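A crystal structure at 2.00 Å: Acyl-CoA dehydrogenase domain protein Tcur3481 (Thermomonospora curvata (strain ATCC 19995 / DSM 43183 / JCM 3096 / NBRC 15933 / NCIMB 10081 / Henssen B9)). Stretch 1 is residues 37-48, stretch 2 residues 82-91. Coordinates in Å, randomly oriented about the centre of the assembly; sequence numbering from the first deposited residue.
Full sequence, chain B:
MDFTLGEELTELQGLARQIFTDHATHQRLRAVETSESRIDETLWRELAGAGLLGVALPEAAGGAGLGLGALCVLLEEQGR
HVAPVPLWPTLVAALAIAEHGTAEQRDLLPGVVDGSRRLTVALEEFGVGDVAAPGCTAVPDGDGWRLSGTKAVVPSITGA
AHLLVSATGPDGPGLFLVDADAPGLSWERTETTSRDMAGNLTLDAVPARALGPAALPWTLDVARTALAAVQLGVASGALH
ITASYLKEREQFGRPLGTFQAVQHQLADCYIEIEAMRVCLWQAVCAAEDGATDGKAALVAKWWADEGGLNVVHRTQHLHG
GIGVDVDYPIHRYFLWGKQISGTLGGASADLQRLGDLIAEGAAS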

# COMPACT_ATOMS: atom_id res chain seq x y z
N SER B 37 17.89 1.70 -34.44
CA SER B 37 18.64 2.21 -33.31
C SER B 37 17.75 2.57 -32.14
O SER B 37 18.26 2.67 -31.01
N ARG B 38 16.46 2.81 -32.39
CA ARG B 38 15.55 3.39 -31.40
C ARG B 38 16.06 4.74 -30.87
O ARG B 38 15.66 5.17 -29.79
N ILE B 39 16.89 5.45 -31.63
CA ILE B 39 17.46 6.72 -31.20
C ILE B 39 17.14 7.78 -32.24
O ILE B 39 17.42 7.60 -33.44
N ASP B 40 16.66 8.93 -31.78
CA ASP B 40 16.32 10.00 -32.70
C ASP B 40 17.57 10.85 -32.89
O ASP B 40 17.91 11.67 -32.03
N GLU B 41 18.22 10.68 -34.04
CA GLU B 41 19.47 11.38 -34.31
C GLU B 41 19.22 12.85 -34.61
O GLU B 41 20.12 13.69 -34.43
N THR B 42 18.02 13.17 -35.10
CA THR B 42 17.68 14.57 -35.35
C THR B 42 17.54 15.31 -34.03
O THR B 42 18.11 16.39 -33.84
N LEU B 43 16.81 14.72 -33.10
CA LEU B 43 16.69 15.28 -31.76
C LEU B 43 18.06 15.44 -31.09
O LEU B 43 18.33 16.46 -30.43
N TRP B 44 18.94 14.44 -31.25
CA TRP B 44 20.28 14.53 -30.69
C TRP B 44 21.03 15.74 -31.25
O TRP B 44 21.70 16.47 -30.51
N ARG B 45 20.96 15.93 -32.56
CA ARG B 45 21.69 17.05 -33.16
C ARG B 45 21.09 18.39 -32.75
O ARG B 45 21.81 19.38 -32.55
N GLU B 46 19.77 18.44 -32.64
CA GLU B 46 19.11 19.67 -32.18
C GLU B 46 19.53 20.02 -30.75
O GLU B 46 19.84 21.18 -30.45
N LEU B 47 19.54 19.02 -29.86
CA LEU B 47 20.02 19.22 -28.50
C LEU B 47 21.46 19.72 -28.46
O LEU B 47 21.79 20.61 -27.67
N ALA B 48 22.35 19.10 -29.24
CA ALA B 48 23.72 19.58 -29.31
C ALA B 48 23.77 21.04 -29.76
O ALA B 48 24.53 21.85 -29.21
N VAL B 82 8.86 11.44 -22.93
CA VAL B 82 9.39 10.12 -23.28
C VAL B 82 10.22 10.25 -24.57
O VAL B 82 10.01 9.52 -25.54
N ALA B 83 11.15 11.19 -24.59
CA ALA B 83 11.82 11.53 -25.85
C ALA B 83 12.96 10.55 -26.10
O ALA B 83 13.81 10.36 -25.21
N PRO B 84 12.98 9.87 -27.26
CA PRO B 84 13.95 8.76 -27.45
C PRO B 84 15.36 9.19 -27.81
O PRO B 84 15.81 9.10 -28.96
N VAL B 85 16.12 9.65 -26.82
CA VAL B 85 17.56 9.91 -27.00
C VAL B 85 18.31 9.44 -25.75
O VAL B 85 17.80 9.54 -24.64
N PRO B 86 19.56 8.95 -25.93
CA PRO B 86 20.27 8.38 -24.76
C PRO B 86 21.00 9.44 -23.93
O PRO B 86 22.23 9.45 -23.82
N LEU B 87 20.23 10.36 -23.35
CA LEU B 87 20.88 11.44 -22.60
C LEU B 87 21.51 10.92 -21.31
O LEU B 87 22.66 11.26 -21.00
N TRP B 88 20.79 10.09 -20.55
CA TRP B 88 21.46 9.76 -19.29
C TRP B 88 22.66 8.84 -19.51
O TRP B 88 23.71 9.09 -18.91
N PRO B 89 22.63 7.85 -20.41
CA PRO B 89 23.86 7.06 -20.60
C PRO B 89 25.04 7.91 -21.07
O PRO B 89 26.14 7.81 -20.51
N THR B 90 24.84 8.77 -22.07
CA THR B 90 25.95 9.57 -22.57
C THR B 90 26.42 10.58 -21.53
O THR B 90 27.64 10.75 -21.34
N LEU B 91 25.48 11.30 -20.88
CA LEU B 91 25.90 12.43 -20.03
C LEU B 91 26.36 11.99 -18.64
O LEU B 91 27.22 12.65 -18.06

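What fixes the two backbones against each other? A single hydrogen bond crosses between the stretches, from Asp 40 N to Pro 84 O at 3.0 Å and nearly straight at 164°. Being proline, residue 84 has no amide hydrogen to give, but its carbonyl serves as acceptor. Nearby, the CA atoms of Ile 39 and Val 85 lie 5.3 Å apart.

What does the carboxylate of Asp 40 do while its CA-to-CB bond points toward stretch 2? Its chi1 is t (-175°), which places OD1 over the start of helix 41-48. There Asp 40 OD1 accepts from Leu 43 N at 3.0 Å and, through a weak bond, from Thr 42 N at 3.0 Å, capping amides that have no earlier helical carbonyl to bind; both oxygens also bond elsewhere in the structure. Across the contact, the carbonyl Asp 40 O meets Val 85 CG1 at 3.4 Å.

How does Trp 44 reach stretch 2 when its CA-to-CB bond points sideways? With chi1 t (-167°) and chi2 near -100°, the indole swings its six-membered ring into the contact, and no residue of stretch 1 has more area covered. Val 85 CB lies at the ring edge, 3.7 Å from Trp 44 CE3. Trp 44 CZ3 approaches both Pro 86 CD and Leu 87 CD2 at 3.6 Å, while Trp 44 CH2 comes within 3.8 Å of Thr 90 CB.

What do the leucines add? Leu 43 (t, p) and Leu 47 (m, t), one helical turn apart, both point toward stretch 2. Leu 43 CD2 lies 3.8 Å from Ala 83 CB; Leu 47 CD1 sits 4.1 Å from Val 85 CG2 and from Leu 87 CD2. Val 85, chi1 m (-84°), meets Leu 43 CD2 with both methyls, CG1 and CG2 each at 3.8 Å.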

# COMPACT_ATOMS: atom_id res chain seq x y z
CB SER B 37 19.42 3.46 -33.73
OG SER B 37 18.51 4.55 -33.86
CB ARG B 38 15.30 2.41 -30.24
CG ARG B 38 14.99 0.99 -30.76
CD ARG B 38 13.68 1.09 -31.54
NE ARG B 38 13.29 -0.14 -32.22
CZ ARG B 38 12.60 -1.13 -31.64
NH1 ARG B 38 12.28 -1.06 -30.34
NH2 ARG B 38 12.24 -2.20 -32.35
CB ILE B 39 18.99 6.63 -31.02
CG1 ILE B 39 19.37 5.67 -29.86
CG2 ILE B 39 19.54 8.05 -30.81
CD1 ILE B 39 20.88 5.44 -29.66
CB ASP B 40 15.16 10.82 -32.16
CG ASP B 40 14.66 11.89 -33.13
OD1 ASP B 40 15.38 12.27 -34.07
OD2 ASP B 40 13.50 12.34 -32.92
CB GLU B 41 20.19 10.74 -35.49
CG GLU B 41 20.57 9.31 -35.28
CD GLU B 41 21.66 9.13 -34.23
OE1 GLU B 41 22.35 10.12 -33.88
OE2 GLU B 41 21.83 7.99 -33.77
CB THR B 42 16.38 14.64 -36.17
OG1 THR B 42 16.59 13.92 -37.39
CG2 THR B 42 16.08 16.13 -36.51
CB LEU B 43 15.80 14.38 -30.91
CG LEU B 43 15.57 14.84 -29.47
CD1 LEU B 43 15.07 16.30 -29.45
CD2 LEU B 43 14.57 13.88 -28.74
CB TRP B 44 21.06 13.25 -31.00
CG TRP B 44 22.30 13.18 -30.18
CD1 TRP B 44 23.58 13.49 -30.57
CD2 TRP B 44 22.36 12.83 -28.80
NE1 TRP B 44 24.44 13.32 -29.51
CE2 TRP B 44 23.72 12.92 -28.40
CE3 TRP B 44 21.40 12.43 -27.85
CZ2 TRP B 44 24.15 12.63 -27.09
CZ3 TRP B 44 21.85 12.12 -26.52
CH2 TRP B 44 23.20 12.23 -26.17
CB ARG B 45 21.70 16.91 -34.68
CG ARG B 45 22.64 15.85 -35.25
CD ARG B 45 22.67 15.92 -36.80
NE ARG B 45 21.33 15.83 -37.42
CZ ARG B 45 20.63 16.88 -37.87
NH1 ARG B 45 21.12 18.11 -37.78
NH2 ARG B 45 19.43 16.69 -38.42
CB GLU B 46 17.58 19.49 -32.27
CG GLU B 46 17.03 19.20 -33.69
CD GLU B 46 16.80 20.47 -34.45
OE1 GLU B 46 16.35 21.42 -33.78
OE2 GLU B 46 17.11 20.53 -35.67
CB LEU B 47 19.92 17.92 -27.71
CG LEU B 47 18.45 17.52 -27.49
CD1 LEU B 47 18.37 16.09 -26.94
CD2 LEU B 47 17.67 18.51 -26.58
CB ALA B 48 24.57 18.71 -30.25
CB VAL B 82 8.24 9.06 -23.36
CG1 VAL B 82 7.66 8.79 -21.90
CG2 VAL B 82 7.08 9.50 -24.25
CB ALA B 83 12.37 12.95 -25.83
CB PRO B 84 13.29 7.94 -28.57
CG PRO B 84 12.58 8.99 -29.42
CD PRO B 84 11.98 9.91 -28.36
CB VAL B 85 17.87 11.42 -27.23
CG1 VAL B 85 17.71 11.82 -28.67
CG2 VAL B 85 16.99 12.31 -26.33
CB PRO B 86 21.24 7.40 -25.43
CG PRO B 86 21.70 8.22 -26.65
CD PRO B 86 20.37 8.85 -27.16
CB LEU B 87 19.86 12.55 -22.31
CG LEU B 87 19.45 13.44 -23.50
CD1 LEU B 87 18.20 14.30 -23.10
CD2 LEU B 87 20.58 14.34 -23.97
CB TRP B 88 20.47 9.21 -18.22
CG TRP B 88 20.03 7.78 -18.32
CD1 TRP B 88 18.85 7.31 -18.85
CD2 TRP B 88 20.75 6.62 -17.85
NE1 TRP B 88 18.81 5.93 -18.75
CE2 TRP B 88 19.97 5.48 -18.17
CE3 TRP B 88 21.99 6.42 -17.24
CZ2 TRP B 88 20.38 4.17 -17.86
CZ3 TRP B 88 22.40 5.13 -16.94
CH2 TRP B 88 21.60 4.03 -17.25
CB PRO B 89 23.45 5.99 -21.64
CG PRO B 89 21.94 5.88 -21.49
CD PRO B 89 21.52 7.34 -21.24
CB THR B 90 25.54 10.30 -23.86
OG1 THR B 90 25.43 9.35 -24.92
CG2 THR B 90 26.57 11.35 -24.26
CB LEU B 91 24.77 13.48 -19.92
CG LEU B 91 24.52 14.21 -21.26
CD1 LEU B 91 23.37 15.27 -21.24
CD2 LEU B 91 25.84 14.84 -21.81